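Local coordinates for oxalate--CoA ligase (Arabidopsis thaliana, PDB 5IE2), which is an AMP-binding enzyme of the ANL superfamily, built from a large N-terminal and a small C-terminal domain and here holding adenosine-5'-triphosphate, at residues T258-P261 against T262-Q265; F29-H33 against A34-D38; E419-P423 against I424-A428. All coordinates share one frame; numbering follows the deposited sequence.

Contact 1: T258-P261 against T262-Q265; sequences TAVP and TIHQ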
loop_
_atom_site.group_PDB
_atom_site.type_symbol
_atom_site.label_atom_id
_atom_site.label_comp_id
_atom_site.label_asym_id
_atom_site.label_seq_id
_atom_site.Cartn_x
_atom_site.Cartn_y
_atom_site.Cartn_z
ATOM N N THR A 258 -9.614 3.152 1.963
ATOM C CA THR A 258 -8.589 2.277 2.528
ATOM C C THR A 258 -7.422 3.141 2.965
ATOM O O THR A 258 -7.070 4.153 2.283
ATOM C CB THR A 258 -8.153 1.195 1.493
ATOM O OG1 THR A 258 -7.218 0.307 2.109
ATOM C CG2 THR A 258 -7.487 1.831 0.251
ATOM N N ALA A 259 -6.801 2.776 4.094
ATOM C CA ALA A 259 -5.677 3.556 4.575
ATOM C C ALA A 259 -4.832 2.675 5.452
ATOM O O ALA A 259 -5.215 1.538 5.768
ATOM C CB ALA A 259 -6.139 4.805 5.341
ATOM N N VAL A 260 -3.688 3.188 5.850
ATOM C CA VAL A 260 -2.839 2.472 6.830
ATOM C C VAL A 260 -3.174 2.979 8.263
ATOM O O VAL A 260 -3.717 4.094 8.428
ATOM C CB VAL A 260 -1.341 2.684 6.519
ATOM C CG1 VAL A 260 -1.033 2.182 5.069
ATOM C CG2 VAL A 260 -0.971 4.203 6.670
ATOM N N PRO A 261 -2.833 2.208 9.302
ATOM C CA PRO A 261 -3.210 2.648 10.659
ATOM C C PRO A 261 -2.763 4.085 11.028
ATOM O O PRO A 261 -3.542 4.786 11.674
ATOM C CB PRO A 261 -2.507 1.636 11.562
ATOM C CG PRO A 261 -2.599 0.329 10.730
ATOM C CD PRO A 261 -2.299 0.824 9.294
ATOM N N THR A 262 -1.585 4.546 10.621
ATOM C CA THR A 262 -1.194 5.903 11.042
ATOM C C THR A 262 -2.117 6.980 10.408
ATOM O O THR A 262 -2.434 8.017 11.036
ATOM C CB THR A 262 0.259 6.209 10.719
ATOM O OG1 THR A 262 0.487 6.017 9.317
ATOM C CG2 THR A 262 1.198 5.262 11.545
ATOM N N ILE A 263 -2.581 6.714 9.183
ATOM C CA ILE A 263 -3.515 7.651 8.563
ATOM C C ILE A 263 -4.899 7.571 9.221
ATOM O O ILE A 263 -5.526 8.625 9.498
ATOM C CB ILE A 263 -3.604 7.400 7.026
ATOM C CG1 ILE A 263 -2.292 7.771 6.340
ATOM C CG2 ILE A 263 -4.790 8.165 6.405
ATOM C CD1 ILE A 263 -1.927 9.285 6.446
ATOM N N HIS A 264 -5.388 6.359 9.504
ATOM C CA HIS A 264 -6.635 6.238 10.260
ATOM C C HIS A 264 -6.543 7.019 11.604
ATOM O O HIS A 264 -7.505 7.656 12.023
ATOM C CB HIS A 264 -6.975 4.772 10.571
ATOM C CG HIS A 264 -7.416 3.998 9.372
ATOM N ND1 HIS A 264 -8.461 4.411 8.572
ATOM C CD2 HIS A 264 -6.944 2.852 8.820
ATOM C CE1 HIS A 264 -8.641 3.525 7.602
ATOM N NE2 HIS A 264 -7.737 2.567 7.733
ATOM N N GLN A 265 -5.390 6.952 12.270
ATOM C CA GLN A 265 -5.229 7.698 13.551
ATOM C C GLN A 265 -5.320 9.206 13.333
ATOM O O GLN A 265 -5.931 9.920 14.167
ATOM C CB GLN A 265 -3.905 7.349 14.226
ATOM C CG GLN A 265 -3.933 5.934 14.864
ATOM C CD GLN A 265 -2.548 5.453 15.244
ATOM O OE1 GLN A 265 -1.705 5.182 14.365
ATOM N NE2 GLN A 265 -2.282 5.346 16.572
#
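The imidazole of H264 carries A259 CB over one face, 3.8 Å from the ring centroid to CB and only 20° off the ring normal, a CH-pi contact for which the small methyl of alanine can lie close over the ring. P261 CA sits at the ring edge, near its plane. H264 CG stands beside its own backbone N (chi1 -72°), which turns the ring back along the chain to the end of the strand. There both ring nitrogens are engaged inside the protein, NE2 with R286 O and ND1 with the hydroxyl of Y257, so the buried polar ring is fixed in its rotation.

The helix starts at this point. V260 is the N-cap, and its carbonyl oxygen takes the H264 N-H at 3.0 Å from V260 O to H264 N, almost straight at 170°; I263 N adds a weak bond to the same oxygen. P261 suits the first turn because it has no N-H to leave without a partner, while its O accepts from Q265 N. Apolar side chains pack beside the turn: V260 CG2 lies 3.8 Å from I263 CG1, and A259 CB lies 3.8 Å from I263 CG2. T262 OG1 hydrogen-bonds to G499 O, joining the helix start to the C-terminal part of the chain. This strand-to-helix turn opens the beta-alpha-beta unit of strand 256-259, helix 261-273 and the parallel strand 284-287.

Contact 2: F29-H33 against A34-D38; sequences FNLTH and ARLHD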
loop_
_atom_site.group_PDB
_atom_site.type_symbol
_atom_site.label_atom_id
_atom_site.label_comp_id
_atom_site.label_asym_id
_atom_site.label_seq_id
_atom_site.Cartn_x
_atom_site.Cartn_y
_atom_site.Cartn_z
ATOM N N PHE A 29 -11.417 18.072 -12.170
ATOM C CA PHE A 29 -11.647 17.134 -13.294
ATOM C C PHE A 29 -12.669 16.071 -12.954
ATOM O O PHE A 29 -12.733 15.666 -11.803
ATOM C CB PHE A 29 -10.336 16.398 -13.682
ATOM C CG PHE A 29 -9.303 17.268 -14.372
ATOM C CD1 PHE A 29 -9.624 17.959 -15.527
ATOM C CD2 PHE A 29 -8.037 17.364 -13.878
ATOM C CE1 PHE A 29 -8.660 18.753 -16.189
ATOM C CE2 PHE A 29 -7.052 18.150 -14.545
ATOM C CZ PHE A 29 -7.389 18.831 -15.698
ATOM N N ASN A 30 -13.428 15.577 -13.942
ATOM C CA ASN A 30 -14.324 14.432 -13.704
ATOM C C ASN A 30 -14.324 13.624 -14.993
ATOM O O ASN A 30 -15.016 13.978 -15.942
ATOM C CB ASN A 30 -15.781 14.834 -13.352
ATOM C CG ASN A 30 -15.890 15.495 -11.996
ATOM O OD1 ASN A 30 -16.069 14.816 -10.988
ATOM N ND2 ASN A 30 -15.752 16.822 -11.956
ATOM N N LEU A 31 -13.519 12.573 -15.053
ATOM C CA LEU A 31 -13.391 11.787 -16.285
ATOM C C LEU A 31 -14.289 10.570 -16.205
ATOM O O LEU A 31 -14.309 9.909 -15.183
ATOM C CB LEU A 31 -11.946 11.321 -16.485
ATOM C CG LEU A 31 -10.916 12.362 -16.991
ATOM C CD1 LEU A 31 -10.840 13.573 -16.122
ATOM C CD2 LEU A 31 -9.540 11.678 -17.023
ATOM N N THR A 32 -14.998 10.259 -17.285
ATOM C CA THR A 32 -15.698 8.968 -17.377
ATOM C C THR A 32 -14.739 7.809 -17.764
ATOM O O THR A 32 -13.611 8.043 -18.161
ATOM C CB THR A 32 -16.795 8.997 -18.441
ATOM O OG1 THR A 32 -16.166 9.228 -19.707
ATOM C CG2 THR A 32 -17.838 10.084 -18.156
ATOM N N HIS A 33 -15.216 6.577 -17.659
ATOM C CA HIS A 33 -14.398 5.433 -18.078
ATOM C C HIS A 33 -14.068 5.500 -19.562
ATOM O O HIS A 33 -12.947 5.192 -19.935
ATOM C CB HIS A 33 -15.112 4.104 -17.717
ATOM C CG HIS A 33 -14.937 3.757 -16.260
ATOM N ND1 HIS A 33 -13.804 3.130 -15.796
ATOM C CD2 HIS A 33 -15.695 4.027 -15.166
ATOM C CE1 HIS A 33 -13.874 3.015 -14.480
ATOM N NE2 HIS A 33 -15.023 3.520 -14.075
ATOM N N ALA A 34 -15.008 5.893 -20.427
ATOM C CA ALA A 34 -14.657 5.948 -21.847
ATOM C C ALA A 34 -13.629 7.032 -22.149
ATOM O O ALA A 34 -12.711 6.858 -22.976
ATOM C CB ALA A 34 -15.938 6.151 -22.774
ATOM N N ARG A 35 -13.792 8.181 -21.492
ATOM C CA ARG A 35 -12.872 9.266 -21.728
ATOM C C ARG A 35 -11.454 8.879 -21.245
ATOM O O ARG A 35 -10.440 9.149 -21.902
ATOM C CB ARG A 35 -13.374 10.508 -20.994
ATOM C CG ARG A 35 -12.355 11.599 -20.944
ATOM C CD ARG A 35 -12.030 12.262 -22.323
ATOM N NE ARG A 35 -11.222 13.474 -22.067
ATOM C CZ ARG A 35 -10.525 14.134 -23.000
ATOM N NH1 ARG A 35 -10.565 13.716 -24.278
ATOM N NH2 ARG A 35 -9.802 15.210 -22.663
ATOM N N LEU A 36 -11.407 8.290 -20.063
ATOM C CA LEU A 36 -10.099 7.912 -19.485
ATOM C C LEU A 36 -9.446 6.862 -20.380
ATOM O O LEU A 36 -8.242 6.925 -20.688
ATOM C CB LEU A 36 -10.325 7.403 -18.060
ATOM C CG LEU A 36 -9.098 6.768 -17.387
ATOM C CD1 LEU A 36 -7.960 7.768 -17.353
ATOM C CD2 LEU A 36 -9.475 6.235 -15.956
ATOM N N HIS A 37 -10.244 5.879 -20.788
ATOM C CA HIS A 37 -9.736 4.853 -21.689
ATOM C C HIS A 37 -9.120 5.439 -22.958
ATOM O O HIS A 37 -8.029 5.029 -23.406
ATOM C CB HIS A 37 -10.872 3.867 -22.031
ATOM C CG HIS A 37 -10.481 2.844 -23.047
ATOM N ND1 HIS A 37 -9.776 1.696 -22.713
ATOM C CD2 HIS A 37 -10.619 2.830 -24.396
ATOM C CE1 HIS A 37 -9.533 1.003 -23.823
ATOM N NE2 HIS A 37 -10.043 1.664 -24.852
ATOM N N ASP A 38 -9.808 6.396 -23.578
ATOM C CA ASP A 38 -9.249 6.976 -24.770
ATOM C C ASP A 38 -8.041 7.865 -24.529
ATOM O O ASP A 38 -7.149 7.887 -25.375
ATOM C CB ASP A 38 -10.320 7.745 -25.533
ATOM C CG ASP A 38 -11.287 6.793 -26.258
ATOM O OD1 ASP A 38 -10.960 5.566 -26.434
ATOM O OD2 ASP A 38 -12.405 7.257 -26.622
#
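T32 O accepts the backbone N-H of L36, 2.9 Å from T32 O to L36 N, while the hydroxyl of the same threonine takes the N-H of R35, 3.1 Å from T32 OG1 to R35 N. The capping bond is fairly straight at 160°. L36 N makes the first regular helical bond, to T32 O; R35 N lies too early in the helix for such a partner, and the threonine hydroxyl supplies one, which is why threonine suits the N-cap. Its OG1 lies between the backbone N and the carbonyl carbon (chi1 63°), leaning over the helix start. The next bond of the helix runs from H37 N to H33 O.

R35 meets T32 at about a right angle, its CB lying 3.3 Å from T32 OG1. The arginine chain then bends about its CB-CG bond and leads away, so that NH2 reaches S138 O; its methylene part stays near the chain of L31, at 4.3 Å from R35 CG to L31 CG. On the buried flank L31 CD2 and L36 CD1 approach to 4.2 Å. Both leucines also pack on helix 67-78, L31 on V67 and L36 on I71, apolar chains suited to this buried side. The H33 side chain packs on V13 and A22, with NE2 hydrogen-bonded to A230 O.

Strand and helix axes stand nearly perpendicular, at 87°, and come within 6.0 Å. The arrangement is a threonine N-cap at a sharp strand-to-helix turn, where edge strand 29-32 of a four-stranded mixed sheet, hairpin partner of strand 21-25, gives way to helix 33-50.

Contact 3: E419-P423 against I424-A428; sequences EKISP and IEVDA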
loop_
_atom_site.group_PDB
_atom_site.type_symbol
_atom_site.label_atom_id
_atom_site.label_comp_id
_atom_site.label_asym_id
_atom_site.label_seq_id
_atom_site.Cartn_x
_atom_site.Cartn_y
_atom_site.Cartn_z
ATOM N N GLU A 419 12.242 -16.519 25.458
ATOM C CA GLU A 419 10.833 -16.239 25.202
ATOM C C GLU A 419 10.669 -15.159 24.137
ATOM O O GLU A 419 11.262 -14.104 24.260
ATOM C CB GLU A 419 10.143 -15.813 26.492
ATOM C CG GLU A 419 10.181 -16.887 27.556
ATOM C CD GLU A 419 9.034 -17.880 27.416
ATOM O OE1 GLU A 419 8.313 -17.835 26.385
ATOM O OE2 GLU A 419 8.879 -18.738 28.315
ATOM N N LYS A 420 9.886 -15.413 23.091
ATOM C CA LYS A 420 9.722 -14.430 22.032
ATOM C C LYS A 420 8.542 -13.500 22.331
ATOM O O LYS A 420 7.449 -13.946 22.689
ATOM C CB LYS A 420 9.555 -15.096 20.664
ATOM C CG LYS A 420 10.730 -15.998 20.297
ATOM C CD LYS A 420 10.783 -16.215 18.796
ATOM C CE LYS A 420 12.092 -16.875 18.390
ATOM N NZ LYS A 420 12.328 -18.088 19.238
ATOM N N ILE A 421 8.800 -12.206 22.249
ATOM C CA ILE A 421 7.782 -11.190 22.452
ATOM C C ILE A 421 7.380 -10.602 21.119
ATOM O O ILE A 421 8.219 -10.288 20.253
ATOM C CB ILE A 421 8.255 -10.068 23.398
ATOM C CG1 ILE A 421 8.764 -10.674 24.707
ATOM C CG2 ILE A 421 7.132 -9.015 23.620
ATOM C CD1 ILE A 421 9.607 -9.668 25.542
ATOM N N SER A 422 6.069 -10.473 20.935
ATOM C CA SER A 422 5.512 -9.815 19.752
ATOM C C SER A 422 5.347 -8.326 19.940
ATOM O O SER A 422 4.515 -7.896 20.734
ATOM C CB SER A 422 4.144 -10.403 19.424
ATOM O OG SER A 422 3.467 -9.544 18.525
ATOM N N PRO A 423 6.091 -7.518 19.175
ATOM C CA PRO A 423 5.938 -6.064 19.275
ATOM C C PRO A 423 4.536 -5.584 18.857
ATOM O O PRO A 423 4.051 -4.593 19.395
ATOM C CB PRO A 423 6.992 -5.523 18.287
ATOM C CG PRO A 423 7.979 -6.614 18.139
ATOM C CD PRO A 423 7.228 -7.914 18.320
ATOM N N ILE A 424 3.914 -6.288 17.921
ATOM C CA ILE A 424 2.505 -6.020 17.534
ATOM C C ILE A 424 1.571 -6.030 18.757
ATOM O O ILE A 424 0.749 -5.107 18.983
ATOM C CB ILE A 424 2.015 -7.107 16.506
ATOM C CG1 ILE A 424 2.672 -6.853 15.158
ATOM C CG2 ILE A 424 0.461 -7.118 16.356
ATOM C CD1 ILE A 424 2.196 -7.835 14.082
ATOM N N GLU A 425 1.705 -7.099 19.542
ATOM C CA GLU A 425 0.845 -7.297 20.718
ATOM C C GLU A 425 1.026 -6.143 21.724
ATOM O O GLU A 425 0.048 -5.553 22.303
ATOM C CB GLU A 425 1.150 -8.640 21.408
ATOM C CG GLU A 425 0.248 -8.910 22.606
ATOM C CD GLU A 425 0.567 -10.201 23.401
ATOM O OE1 GLU A 425 1.607 -10.855 23.163
ATOM O OE2 GLU A 425 -0.243 -10.531 24.303
ATOM N N VAL A 426 2.298 -5.832 21.971
ATOM C CA VAL A 426 2.593 -4.786 22.966
ATOM C C VAL A 426 2.129 -3.407 22.454
ATOM O O VAL A 426 1.529 -2.648 23.232
ATOM C CB VAL A 426 4.094 -4.764 23.335
ATOM C CG1 VAL A 426 4.413 -3.631 24.306
ATOM C CG2 VAL A 426 4.509 -6.068 23.950
ATOM N N ASP A 427 2.339 -3.102 21.158
ATOM C CA ASP A 427 1.843 -1.836 20.569
ATOM C C ASP A 427 0.354 -1.649 20.808
ATOM O O ASP A 427 -0.144 -0.522 21.089
ATOM C CB ASP A 427 2.007 -1.771 19.031
ATOM C CG ASP A 427 3.442 -1.631 18.556
ATOM O OD1 ASP A 427 4.344 -1.452 19.382
ATOM O OD2 ASP A 427 3.666 -1.679 17.307
ATOM N N ALA A 428 -0.362 -2.751 20.576
ATOM C CA ALA A 428 -1.812 -2.706 20.726
ATOM C C ALA A 428 -2.153 -2.331 22.176
ATOM O O ALA A 428 -3.098 -1.586 22.428
ATOM C CB ALA A 428 -2.444 -4.050 20.351
HETATM O O HOH W 1 4.250 -11.282 22.781
#
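S422 and E425 meet at the first turn of a helix, the serine hydroxyl lying by the CB of the glutamate. S422 OG is anti to its backbone N (chi1 165°), a setting that brings the hydroxyl within reach of the E425 N-H, which it accepts at 3.2 Å from S422 OG to E425 N and at 163°. The same oxygen is also hydrogen-bonded to V407 O, a carbonyl that can only accept, so the hydroxyl both gives and takes. E425 stretches out fully beyond CB and runs back along the chain, which lets a water join the two residues: it accepts from S422 N at 2.7 Å from the water oxygen, and donates to E425 OE1 at an equal 2.7 Å.

Serine at the N-cap and glutamate three residues on are the pairing of a capping box; here only the serine half is direct, and the return link passes through the water. OE1 also forms a salt bridge with K482, a second partner that helps to hold the carboxylate. P423, with no N-H of its own, fits the first helical position. The helix takes over with V426 N to S422 O and D427 N to P423 O.

On the other flank the beta-branched I421 and V426 meet at a slant through their methyls, 4.0 Å from I421 CG2 to V426 CG2, and both rest on I453 of strand 450-459. D427 CG lies beside the backbone N (chi1 -71°), at 3.1 Å from P423 O. The aspartate's carboxylate oxygens and that carbonyl are all acceptors; what holds the group there comes from elsewhere, a salt bridge from OD2 to R503 and a bond from A441 N to OD1. I424 turns its end away from strand 419-421, and its side chain comes to about 4 Å from the bound adenosine-5'-triphosphate.

Overall arrangement
Going from the N terminus, contact 2 comes first, then contact 1, then contact 3. Each closes a short turn from a strand into the following helix; they lie in series, and none nests in or crosses another. Contact 2 links an edge strand to helix 33-50, far out on one side of the chain. Contact 1 lies much nearer the centre, about 29 Å from contact 2 between centres, and starts a beta-alpha-beta unit near the bound nucleotide. At contact 3 strand 419-421, paired with strand 414-416, leads into helix 423-430 of the C-terminal part, about 20 Å from contact 1 between centres and on the opposite side of the chain's centre from contact 2.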